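Local coordinates for protein LP15968p (Drosophila melanogaster, PDB 3MN8) that releases C-terminal arginine or lysine from peptides and proteins as a zinc metallocarboxypeptidase, of which this chain comprises the first carboxypeptidase-like unit, in its active 1B form, at residues E44-L49 with V140-P145; P209-A214 with R333-G338; C237-T242 with V247-A252; L150-E153 with S158-N161. All blocks are in the same frame, centred on the assembly; numbering follows the deposited sequence.

Interactions 1 and 2 are buried and lie against the central eight-stranded sheet of the metallocarboxypeptidase domain. Interaction 1 holds helix 43-56 against the loop after strand 136-140; interaction 2 sets the loop after helix 317-333 against strand 212-217. Interaction 3 is partly buried and folds a loop onto helix 245-257. Interactions 2 and 3 touch where Leu212 CD1 packs 4.0 Å from Leu251 CD1 of that helix. Interaction 4 is a surface contact within one long loop, its centre about 26 Å from the centre of the chain. Chemistry follows depth: aliphatic carbons meet in interactions 1 and 2, a methyl-ring contact and opposite charges just beyond salt-bridge range in 3, and one leucine beside polar atoms in 4.

Interaction 1 of 4, residues E44-L49 with V140-P145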
loop_
_atom_site.group_PDB
_atom_site.type_symbol
_atom_site.label_atom_id
_atom_site.label_comp_id
_atom_site.label_asym_id
_atom_site.label_seq_id
_atom_site.Cartn_x
_atom_site.Cartn_y
_atom_site.Cartn_z
ATOM N N GLU A 44 -15.772 -4.299 -16.931
ATOM C CA GLU A 44 -16.063 -3.280 -17.938
ATOM C C GLU A 44 -16.332 -1.921 -17.285
ATOM O O GLU A 44 -15.831 -0.896 -17.739
ATOM C CB GLU A 44 -17.239 -3.671 -18.840
ATOM C CG GLU A 44 -17.390 -2.743 -20.052
ATOM C CD GLU A 44 -18.821 -2.615 -20.561
ATOM O OE1 GLU A 44 -19.702 -3.368 -20.089
ATOM O OE2 GLU A 44 -19.062 -1.755 -21.439
ATOM N N GLN A 45 -17.121 -1.916 -16.216
ATOM C CA GLN A 45 -17.467 -0.668 -15.542
ATOM C C GLN A 45 -16.251 0.029 -14.964
ATOM O O GLN A 45 -16.206 1.258 -14.893
ATOM C CB GLN A 45 -18.510 -0.906 -14.456
ATOM C CG GLN A 45 -19.873 -1.270 -15.040
ATOM C CD GLN A 45 -21.009 -0.990 -14.089
ATOM O OE1 GLN A 45 -21.090 -1.582 -13.017
ATOM N NE2 GLN A 45 -21.895 -0.084 -14.475
ATOM N N LEU A 46 -15.263 -0.764 -14.566
ATOM C CA LEU A 46 -14.019 -0.236 -14.001
ATOM C C LEU A 46 -13.098 0.409 -15.051
ATOM O O LEU A 46 -12.626 1.525 -14.872
ATOM C CB LEU A 46 -13.275 -1.345 -13.247
ATOM C CG LEU A 46 -11.846 -1.038 -12.803
ATOM C CD1 LEU A 46 -11.829 0.224 -11.946
ATOM C CD2 LEU A 46 -11.245 -2.221 -12.058
ATOM N N GLU A 47 -12.847 -0.308 -16.139
ATOM C CA GLU A 47 -12.043 0.208 -17.233
ATOM C C GLU A 47 -12.677 1.487 -17.756
ATOM O O GLU A 47 -11.987 2.492 -17.980
ATOM C CB GLU A 47 -11.918 -0.837 -18.351
ATOM C CG GLU A 47 -11.121 -2.081 -17.953
ATOM C CD GLU A 47 -11.179 -3.174 -19.002
ATOM O OE1 GLU A 47 -12.114 -3.149 -19.832
ATOM O OE2 GLU A 47 -10.301 -4.065 -18.997
ATOM N N ASP A 48 -13.999 1.447 -17.925
ATOM C CA ASP A 48 -14.753 2.598 -18.407
ATOM C C ASP A 48 -14.580 3.814 -17.493
ATOM O O ASP A 48 -14.378 4.938 -17.971
ATOM C CB ASP A 48 -16.238 2.251 -18.578
ATOM C CG ASP A 48 -16.494 1.301 -19.747
ATOM O OD1 ASP A 48 -15.630 1.196 -20.650
ATOM O OD2 ASP A 48 -17.575 0.663 -19.766
ATOM N N LEU A 49 -14.637 3.595 -16.182
ATOM C CA LEU A 49 -14.552 4.716 -15.252
ATOM C C LEU A 49 -13.152 5.325 -15.187
ATOM O O LEU A 49 -12.999 6.552 -15.030
ATOM C CB LEU A 49 -15.027 4.323 -13.856
ATOM C CG LEU A 49 -15.187 5.533 -12.930
ATOM C CD1 LEU A 49 -16.394 5.355 -12.019
ATOM C CD2 LEU A 49 -13.924 5.782 -12.132
ATOM N N VAL A 140 -5.321 0.456 -7.253
ATOM C CA VAL A 140 -5.606 -0.803 -7.925
ATOM C C VAL A 140 -6.811 -1.478 -7.251
ATOM O O VAL A 140 -6.651 -2.313 -6.346
ATOM C CB VAL A 140 -4.383 -1.749 -7.874
ATOM C CG1 VAL A 140 -4.594 -2.968 -8.778
ATOM C CG2 VAL A 140 -3.107 -1.002 -8.259
ATOM N N PRO A 141 -8.028 -1.108 -7.681
ATOM C CA PRO A 141 -9.281 -1.661 -7.147
ATOM C C PRO A 141 -9.323 -3.195 -7.128
ATOM O O PRO A 141 -9.832 -3.783 -6.173
ATOM C CB PRO A 141 -10.341 -1.108 -8.111
ATOM C CG PRO A 141 -9.761 0.152 -8.602
ATOM C CD PRO A 141 -8.278 -0.076 -8.703
ATOM N N THR A 142 -8.820 -3.837 -8.179
ATOM C CA THR A 142 -8.724 -5.293 -8.195
ATOM C C THR A 142 -7.398 -5.786 -8.747
ATOM O O THR A 142 -6.776 -5.155 -9.616
ATOM C CB THR A 142 -9.858 -5.977 -8.989
ATOM O OG1 THR A 142 -9.671 -7.396 -8.932
ATOM C CG2 THR A 142 -9.829 -5.562 -10.440
ATOM N N MET A 143 -6.996 -6.939 -8.231
ATOM C CA MET A 143 -5.749 -7.595 -8.591
ATOM C C MET A 143 -6.115 -9.027 -9.010
ATOM O O MET A 143 -5.259 -9.822 -9.408
ATOM C CB MET A 143 -4.825 -7.576 -7.374
ATOM C CG MET A 143 -3.428 -8.046 -7.617
ATOM S SD MET A 143 -2.563 -8.282 -6.053
ATOM C CE MET A 143 -1.500 -9.658 -6.499
ATOM N N ASN A 144 -7.407 -9.340 -8.923
ATOM C CA ASN A 144 -7.903 -10.650 -9.301
ATOM C C ASN A 144 -9.295 -10.586 -9.942
ATOM O O ASN A 144 -10.300 -10.967 -9.325
ATOM C CB ASN A 144 -7.909 -11.577 -8.095
ATOM C CG ASN A 144 -8.277 -12.995 -8.462
ATOM O OD1 ASN A 144 -8.385 -13.336 -9.646
ATOM N ND2 ASN A 144 -8.472 -13.835 -7.451
ATOM N N PRO A 145 -9.348 -10.103 -11.196
ATOM C CA PRO A 145 -10.590 -9.985 -11.973
ATOM C C PRO A 145 -11.237 -11.350 -12.207
ATOM O O PRO A 145 -12.459 -11.500 -12.129
ATOM C CB PRO A 145 -10.119 -9.411 -13.322
ATOM C CG PRO A 145 -8.692 -9.011 -13.133
ATOM C CD PRO A 145 -8.148 -9.790 -11.994
#
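Leu46 spreads its two methyl groups over consecutive residues of the loop after strand 136-140. CD1 lies 3.9 Å from Pro141 CG, and CD2 is 4.0 Å from Thr142 CG2; CD2 also approaches Pro141 CB at 4.2 Å. With CG anti to the backbone N (chi1 170°), the leucine reaches out from helix 43-56 toward the loop. These three residues are buried and form the close part of the contact. By contrast Glu44, Gln45 and Asp48, on the side of the helix turned from the loop, are solvent-exposed and make no contact with segment 140-145.

Thr142 divides its two branches between different tasks. While CG2 faces Leu46, OG1 accepts from Asn144 N at 3.0 Å, forming an ST turn with an N-H...O angle of 150°, and is also hydrogen-bonded to Asn99 OD1. Asn144 in turn N-caps helix 145-149 through Gly147 N. A valine here would probably leave Asn144 N and Asn99 without their hydroxyl partner, even with a methyl still facing Leu46. Thr142 lies about 9 Å from the zinc ligand His101, side chain to side chain. Apolar packing thus joins helix to loop, whereas hydrogen bonds shape the loop itself.

Interaction 2 of 4, residues P209-A214 with R333-G338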
loop_
_atom_site.group_PDB
_atom_site.type_symbol
_atom_site.label_atom_id
_atom_site.label_comp_id
_atom_site.label_asym_id
_atom_site.label_seq_id
_atom_site.Cartn_x
_atom_site.Cartn_y
_atom_site.Cartn_z
ATOM N N PRO A 209 10.062 3.286 -6.687
ATOM C CA PRO A 209 10.452 3.361 -5.280
ATOM C C PRO A 209 9.250 3.638 -4.369
ATOM O O PRO A 209 9.210 4.645 -3.656
ATOM C CB PRO A 209 11.386 4.562 -5.273
ATOM C CG PRO A 209 10.815 5.449 -6.346
ATOM C CD PRO A 209 10.415 4.515 -7.428
ATOM N N PHE A 210 8.272 2.746 -4.385
ATOM C CA PHE A 210 7.115 2.916 -3.520
ATOM C C PHE A 210 7.510 3.058 -2.064
ATOM O O PHE A 210 8.375 2.346 -1.568
ATOM C CB PHE A 210 6.130 1.773 -3.710
ATOM C CG PHE A 210 5.416 1.834 -5.014
ATOM C CD1 PHE A 210 5.741 0.966 -6.044
ATOM C CD2 PHE A 210 4.453 2.797 -5.234
ATOM C CE1 PHE A 210 5.092 1.030 -7.255
ATOM C CE2 PHE A 210 3.802 2.865 -6.445
ATOM C CZ PHE A 210 4.123 1.981 -7.459
ATOM N N VAL A 211 6.866 3.995 -1.388
ATOM C CA VAL A 211 7.236 4.354 -0.029
ATOM C C VAL A 211 6.334 3.662 0.982
ATOM O O VAL A 211 6.799 3.151 1.994
ATOM C CB VAL A 211 7.160 5.886 0.193
ATOM C CG1 VAL A 211 7.267 6.217 1.673
ATOM C CG2 VAL A 211 8.242 6.621 -0.626
ATOM N N LEU A 212 5.043 3.646 0.687
ATOM C CA LEU A 212 4.033 3.093 1.581
ATOM C C LEU A 212 2.966 2.400 0.737
ATOM O O LEU A 212 2.782 2.741 -0.427
ATOM C CB LEU A 212 3.411 4.225 2.413
ATOM C CG LEU A 212 2.123 4.011 3.224
ATOM C CD1 LEU A 212 2.252 2.815 4.136
ATOM C CD2 LEU A 212 1.798 5.268 4.038
ATOM N N SER A 213 2.253 1.442 1.324
ATOM C CA SER A 213 1.261 0.663 0.585
ATOM C C SER A 213 0.304 -0.089 1.502
ATOM O O SER A 213 0.602 -0.364 2.659
ATOM C CB SER A 213 1.971 -0.344 -0.326
ATOM O OG SER A 213 1.039 -1.223 -0.922
ATOM N N ALA A 214 -0.854 -0.441 0.973
ATOM C CA ALA A 214 -1.793 -1.249 1.728
ATOM C C ALA A 214 -2.542 -2.137 0.765
ATOM O O ALA A 214 -2.822 -1.716 -0.355
ATOM C CB ALA A 214 -2.754 -0.363 2.485
ATOM N N ARG A 333 -1.406 9.873 4.455
ATOM C CA ARG A 333 -0.571 10.963 4.985
ATOM C C ARG A 333 0.594 10.471 5.840
ATOM O O ARG A 333 1.508 11.234 6.156
ATOM C CB ARG A 333 -1.413 11.990 5.742
ATOM C CG ARG A 333 -2.623 12.445 4.940
ATOM C CD ARG A 333 -3.151 13.811 5.351
ATOM N NE ARG A 333 -2.369 14.891 4.777
ATOM C CZ ARG A 333 -2.806 15.854 3.964
ATOM N NH1 ARG A 333 -1.933 16.754 3.551
ATOM N NH2 ARG A 333 -4.073 15.943 3.567
ATOM N N GLN A 334 0.570 9.190 6.194
ATOM C CA GLN A 334 1.681 8.563 6.902
ATOM C C GLN A 334 2.889 8.353 5.973
ATOM O O GLN A 334 4.013 8.141 6.431
ATOM C CB GLN A 334 1.238 7.238 7.517
ATOM C CG GLN A 334 0.370 7.366 8.769
ATOM C CD GLN A 334 1.168 7.858 9.973
ATOM O OE1 GLN A 334 2.053 7.166 10.476
ATOM N NE2 GLN A 334 0.854 9.056 10.434
ATOM N N ALA A 335 2.673 8.428 4.667
ATOM C CA ALA A 335 3.789 8.383 3.742
ATOM C C ALA A 335 4.613 9.665 3.842
ATOM O O ALA A 335 5.530 9.896 3.052
ATOM C CB ALA A 335 3.303 8.170 2.320
ATOM N N HIS A 336 4.294 10.509 4.810
ATOM C CA HIS A 336 5.021 11.763 4.919
ATOM C C HIS A 336 5.827 11.893 6.182
ATOM O O HIS A 336 6.580 12.854 6.341
ATOM C CB HIS A 336 4.078 12.932 4.753
ATOM C CG HIS A 336 3.445 12.980 3.399
ATOM N ND1 HIS A 336 4.138 13.368 2.272
ATOM C CD2 HIS A 336 2.196 12.661 2.987
ATOM C CE1 HIS A 336 3.332 13.307 1.225
ATOM N NE2 HIS A 336 2.150 12.880 1.631
ATOM N N ILE A 337 5.689 10.905 7.062
ATOM C CA ILE A 337 6.458 10.900 8.296
ATOM C C ILE A 337 7.921 10.630 8.037
ATOM O O ILE A 337 8.318 10.213 6.940
ATOM C CB ILE A 337 5.930 9.872 9.311
ATOM C CG1 ILE A 337 6.122 8.452 8.779
ATOM C CG2 ILE A 337 4.466 10.163 9.657
ATOM C CD1 ILE A 337 5.501 7.400 9.669
ATOM N N GLY A 338 8.719 10.879 9.064
ATOM C CA GLY A 338 10.142 10.624 8.995
ATOM C C GLY A 338 10.890 11.670 8.199
ATOM O O GLY A 338 10.684 12.873 8.382
#
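Leu212 directs its CD2 methyl at the backbone and CB of Ala335, with CD2 and Ala335 CB 3.7 Å apart. Its own CB lies 3.9 Å from the same alanine CB, giving the small side chain two points of contact along the leucine. The leucine torsions account for this reach, CG being anti to the backbone N (chi1 167°). A chi2 of 53° then places the two methyls on different partners. CD2 takes the loop, including Gln334 CB at 4.0 Å, while CD1 packs on Leu251 of helix 245-257. Strand 212-217 lies between 93-97 and 300-305 in the mixed eight-stranded sheet of the M14 carboxypeptidase fold, and the loop 333-338 leads from helix 317-333 into strand 339-344 of the transthyretin-like domain. The contact thus sits where the catalytic domain passes into the C-terminal one.

The Gln334 chain bends at chi2 (-71°). Its CB stays by Leu212 while its amide leads away, where OE1 is hydrogen-bonded to Gln250 NE2. Val211 makes the looser contact: its CG1 is 4.5 Å from Ala335 CB, and its side chain also touches Trp375 of strand 373-376.

Interaction 3 of 4, residues C237-T242 with V247-A252; sequences CEESLT and VFKQLA
Thr242 meets Phe248 where a long loop of the M14 carboxypeptidase domain runs into helix 245-257 and folds back beside its first turns. Phe248, Thr242 and Lys249 contribute most of the 140 Å² buried between segments 237-242 and 247-252, with nearly equal shares. The threonine presents its CG2 methyl at the edge of the phenylalanine ring, near the ring plane, 3.5 Å from Phe248 CD2 and 3.7 Å from Phe248 CE2. The methyl therefore straddles the CD2-CE2 bond, and the two side chains meet at about a right angle. This is contact at the ring edge, distinct from a methyl resting over a ring face. Elsewhere the same ring meets Tyr294 of helix 289-296 edge-to-face and lies near Phe300 of strand 300-305, which embeds it among neighbouring aromatic rings.

Lys249 covers the outer, more exposed part of the contact. Beyond CG its chain is extended, carrying NZ across toward the loop, where Leu241 CD1 lies 4.5 Å away. The ammonium group forms its salt bridge with Asp245, in the first turn of the same helix, and this bond probably limits how far it can move toward the loop. Glu239 crosses the lysine at about a right angle and supplies a second carboxylate nearby, whose attraction should be weaker. The charged atoms of this pair remain apart, beyond salt-bridge range: Glu239 OE1 lies 4.1 Å from Lys249 NZ.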
loop_
_atom_site.group_PDB
_atom_site.type_symbol
_atom_site.label_atom_id
_atom_site.label_comp_id
_atom_site.label_asym_id
_atom_site.label_seq_id
_atom_site.Cartn_x
_atom_site.Cartn_y
_atom_site.Cartn_z
ATOM N N CYS A 237 -0.334 -17.199 16.770
ATOM C CA CYS A 237 -0.257 -16.694 18.139
ATOM C C CYS A 237 1.170 -16.465 18.591
ATOM O O CYS A 237 1.462 -16.520 19.783
ATOM C CB CYS A 237 -0.951 -17.664 19.105
ATOM S SG CYS A 237 -2.405 -18.520 18.421
ATOM N N GLU A 238 2.062 -16.215 17.638
ATOM C CA GLU A 238 3.444 -15.888 17.973
ATOM C C GLU A 238 3.990 -14.805 17.036
ATOM O O GLU A 238 4.117 -15.025 15.821
ATOM C CB GLU A 238 4.317 -17.150 17.941
ATOM C CG GLU A 238 5.102 -17.420 19.222
ATOM C CD GLU A 238 5.419 -18.898 19.409
ATOM O OE1 GLU A 238 6.276 -19.242 20.261
ATOM O OE2 GLU A 238 4.799 -19.720 18.702
ATOM N N GLU A 239 4.299 -13.642 17.617
ATOM C CA GLU A 239 4.820 -12.489 16.883
ATOM C C GLU A 239 6.115 -12.768 16.114
ATOM O O GLU A 239 7.096 -13.282 16.665
ATOM C CB GLU A 239 5.036 -11.301 17.828
ATOM C CG GLU A 239 3.758 -10.610 18.274
ATOM C CD GLU A 239 4.025 -9.399 19.154
ATOM O OE1 GLU A 239 3.236 -8.426 19.084
ATOM O OE2 GLU A 239 5.024 -9.417 19.909
ATOM N N SER A 240 6.100 -12.423 14.830
ATOM C CA SER A 240 7.300 -12.449 14.003
ATOM C C SER A 240 7.574 -11.026 13.515
ATOM O O SER A 240 7.354 -10.694 12.349
ATOM C CB SER A 240 7.121 -13.404 12.824
ATOM O OG SER A 240 8.233 -13.323 11.953
ATOM N N LEU A 241 8.065 -10.191 14.422
ATOM C CA LEU A 241 8.149 -8.757 14.177
ATOM C C LEU A 241 9.210 -8.320 13.173
ATOM O O LEU A 241 10.102 -9.074 12.793
ATOM C CB LEU A 241 8.307 -7.993 15.492
ATOM C CG LEU A 241 7.169 -8.287 16.469
ATOM C CD1 LEU A 241 7.395 -7.633 17.825
ATOM C CD2 LEU A 241 5.843 -7.845 15.864
ATOM N N THR A 242 9.083 -7.068 12.755
ATOM C CA THR A 242 9.903 -6.491 11.715
ATOM C C THR A 242 10.861 -5.494 12.351
ATOM O O THR A 242 10.566 -4.927 13.412
ATOM C CB THR A 242 8.984 -5.798 10.690
ATOM O OG1 THR A 242 8.839 -6.635 9.533
ATOM C CG2 THR A 242 9.510 -4.448 10.275
ATOM N N VAL A 247 7.173 1.709 13.458
ATOM C CA VAL A 247 6.503 2.386 12.358
ATOM C C VAL A 247 5.301 1.579 11.888
ATOM O O VAL A 247 4.218 2.123 11.627
ATOM C CB VAL A 247 7.450 2.629 11.169
ATOM C CG1 VAL A 247 6.655 3.016 9.942
ATOM C CG2 VAL A 247 8.457 3.713 11.513
ATOM N N PHE A 248 5.494 0.272 11.789
ATOM C CA PHE A 248 4.422 -0.578 11.310
ATOM C C PHE A 248 3.219 -0.477 12.221
ATOM O O PHE A 248 2.098 -0.293 11.750
ATOM C CB PHE A 248 4.888 -2.023 11.108
ATOM C CG PHE A 248 5.311 -2.302 9.700
ATOM C CD1 PHE A 248 4.408 -2.153 8.663
ATOM C CD2 PHE A 248 6.603 -2.669 9.406
ATOM C CE1 PHE A 248 4.781 -2.389 7.363
ATOM C CE2 PHE A 248 6.985 -2.903 8.104
ATOM C CZ PHE A 248 6.067 -2.764 7.078
ATOM N N LYS A 249 3.467 -0.558 13.525
ATOM C CA LYS A 249 2.411 -0.420 14.526
ATOM C C LYS A 249 1.722 0.944 14.435
ATOM O O LYS A 249 0.513 1.050 14.657
ATOM C CB LYS A 249 2.965 -0.663 15.932
ATOM C CG LYS A 249 2.679 -2.063 16.450
ATOM C CD LYS A 249 3.507 -2.448 17.672
ATOM C CE LYS A 249 3.254 -3.915 18.014
ATOM N NZ LYS A 249 4.369 -4.517 18.794
ATOM N N GLN A 250 2.490 1.983 14.094
ATOM C CA GLN A 250 1.934 3.325 13.916
ATOM C C GLN A 250 1.018 3.381 12.688
ATOM O O GLN A 250 -0.064 3.963 12.726
ATOM C CB GLN A 250 3.047 4.385 13.821
ATOM C CG GLN A 250 2.502 5.809 13.695
ATOM C CD GLN A 250 3.534 6.891 13.990
ATOM O OE1 GLN A 250 4.349 6.767 14.906
ATOM N NE2 GLN A 250 3.481 7.972 13.227
ATOM N N LEU A 251 1.455 2.756 11.606
ATOM C CA LEU A 251 0.640 2.664 10.406
ATOM C C LEU A 251 -0.665 1.947 10.680
ATOM O O LEU A 251 -1.745 2.477 10.421
ATOM C CB LEU A 251 1.408 1.945 9.304
ATOM C CG LEU A 251 2.646 2.714 8.851
ATOM C CD1 LEU A 251 3.469 1.907 7.860
ATOM C CD2 LEU A 251 2.257 4.085 8.293
ATOM N N ALA A 252 -0.562 0.733 11.201
ATOM C CA ALA A 252 -1.743 -0.057 11.538
ATOM C C ALA A 252 -2.697 0.699 12.458
ATOM O O ALA A 252 -3.921 0.603 12.308
ATOM C CB ALA A 252 -1.328 -1.386 12.175
#

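Interaction 4 of 4, residues L150-E153 with S158-N161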
loop_
_atom_site.group_PDB
_atom_site.type_symbol
_atom_site.label_atom_id
_atom_site.label_comp_id
_atom_site.label_asym_id
_atom_site.label_seq_id
_atom_site.Cartn_x
_atom_site.Cartn_y
_atom_site.Cartn_z
ATOM N N LEU A 150 -15.682 -14.928 -10.777
ATOM C CA LEU A 150 -16.154 -16.246 -10.358
ATOM C C LEU A 150 -16.829 -16.228 -8.982
ATOM O O LEU A 150 -17.391 -17.237 -8.545
ATOM C CB LEU A 150 -15.020 -17.273 -10.402
ATOM C CG LEU A 150 -14.537 -17.618 -11.817
ATOM C CD1 LEU A 150 -13.085 -18.003 -11.813
ATOM C CD2 LEU A 150 -15.370 -18.724 -12.433
ATOM N N SER A 151 -16.798 -15.072 -8.318
ATOM C CA SER A 151 -17.387 -14.925 -6.981
ATOM C C SER A 151 -18.860 -14.468 -6.996
ATOM O O SER A 151 -19.329 -13.893 -7.981
ATOM C CB SER A 151 -16.535 -13.979 -6.126
ATOM O OG SER A 151 -15.216 -14.485 -5.967
ATOM N N GLN A 152 -19.584 -14.726 -5.902
ATOM C CA GLN A 152 -21.010 -14.411 -5.819
ATOM C C GLN A 152 -21.362 -13.349 -4.787
ATOM O O GLN A 152 -21.280 -13.587 -3.579
ATOM C CB GLN A 152 -21.807 -15.678 -5.502
ATOM C CG GLN A 152 -23.300 -15.432 -5.291
ATOM C CD GLN A 152 -24.046 -16.687 -4.911
ATOM O OE1 GLN A 152 -25.187 -16.630 -4.452
ATOM N NE2 GLN A 152 -23.403 -17.834 -5.094
ATOM N N GLU A 153 -21.777 -12.185 -5.266
ATOM C CA GLU A 153 -22.195 -11.109 -4.376
ATOM C C GLU A 153 -23.165 -11.635 -3.324
ATOM O O GLU A 153 -24.123 -12.336 -3.646
ATOM C CB GLU A 153 -22.853 -9.976 -5.167
ATOM C CG GLU A 153 -23.312 -8.823 -4.299
ATOM C CD GLU A 153 -24.016 -7.743 -5.093
ATOM O OE1 GLU A 153 -24.757 -6.943 -4.472
ATOM O OE2 GLU A 153 -23.825 -7.699 -6.331
ATOM N N SER A 158 -16.560 -17.486 1.798
ATOM C CA SER A 158 -16.098 -17.883 0.474
ATOM C C SER A 158 -16.835 -19.129 -0.006
ATOM O O SER A 158 -17.577 -19.745 0.752
ATOM C CB SER A 158 -14.581 -18.118 0.491
ATOM O OG SER A 158 -14.085 -18.395 -0.808
ATOM N N LEU A 159 -16.622 -19.498 -1.266
ATOM C CA LEU A 159 -17.376 -20.575 -1.915
ATOM C C LEU A 159 -16.672 -21.919 -1.798
ATOM O O LEU A 159 -15.535 -21.984 -1.341
ATOM C CB LEU A 159 -17.562 -20.259 -3.403
ATOM C CG LEU A 159 -18.551 -19.192 -3.896
ATOM C CD1 LEU A 159 -18.320 -18.935 -5.385
ATOM C CD2 LEU A 159 -20.012 -19.574 -3.625
ATOM N N PRO A 160 -17.353 -23.002 -2.215
ATOM C CA PRO A 160 -16.736 -24.332 -2.291
ATOM C C PRO A 160 -15.404 -24.310 -3.039
ATOM O O PRO A 160 -15.269 -23.602 -4.036
ATOM C CB PRO A 160 -17.773 -25.137 -3.071
ATOM C CG PRO A 160 -19.067 -24.518 -2.663
ATOM C CD PRO A 160 -18.798 -23.053 -2.521
ATOM N N ASN A 161 -14.433 -25.076 -2.559
ATOM C CA ASN A 161 -13.102 -25.102 -3.169
ATOM C C ASN A 161 -12.299 -23.815 -2.955
ATOM O O ASN A 161 -11.141 -23.729 -3.354
ATOM C CB ASN A 161 -13.205 -25.409 -4.668
ATOM C CG ASN A 161 -13.859 -26.745 -4.944
ATOM O OD1 ASN A 161 -14.725 -26.860 -5.809
ATOM N ND2 ASN A 161 -13.449 -27.766 -4.202
#
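Leu159 faces the loop 150-153 across a backbone separation of 7.6 Å, measured from Ser151 CA to Leu159 CA, with neither segment forming a regular helix or strand. The leucine bridges that gap, and the residue accounts for more than half of the 111 Å² buried between the segments. With CG anti to the carbonyl carbon and beside the backbone N (chi1 -74°), its chain runs toward loop 150-153. There Leu159 CD1 lies 3.7 Å from the carbonyl oxygen Leu150 O and 4.4 Å from Ser151 CA. Leu159 CD2 instead approaches the amide of Gln152, 4.1 Å from Gln152 NE2. That glutamine is stretched out, CG anti to the backbone N (chi1 176°) and the chain extended beyond it, and it crosses the leucine at about a right angle. These van der Waals contacts are mostly methyls against polar atoms, with Ser151 CA the exception, and both Leu150 and Gln152 are exposed to solvent.

The serine hydroxyls have partners outside the two segments. Ser151 OG is hydrogen-bonded to Gly147 O in helix 145-149, and Ser158 OG to Asp103 OD1. The Ser151 side chain lies about 8 Å from those of the zinc ligands His101 and Glu104. Both segments belong to the long connection between helix 145-149 and helix 196-205, so the contact folds one part of that connection against another at the surface, following helix 145-149.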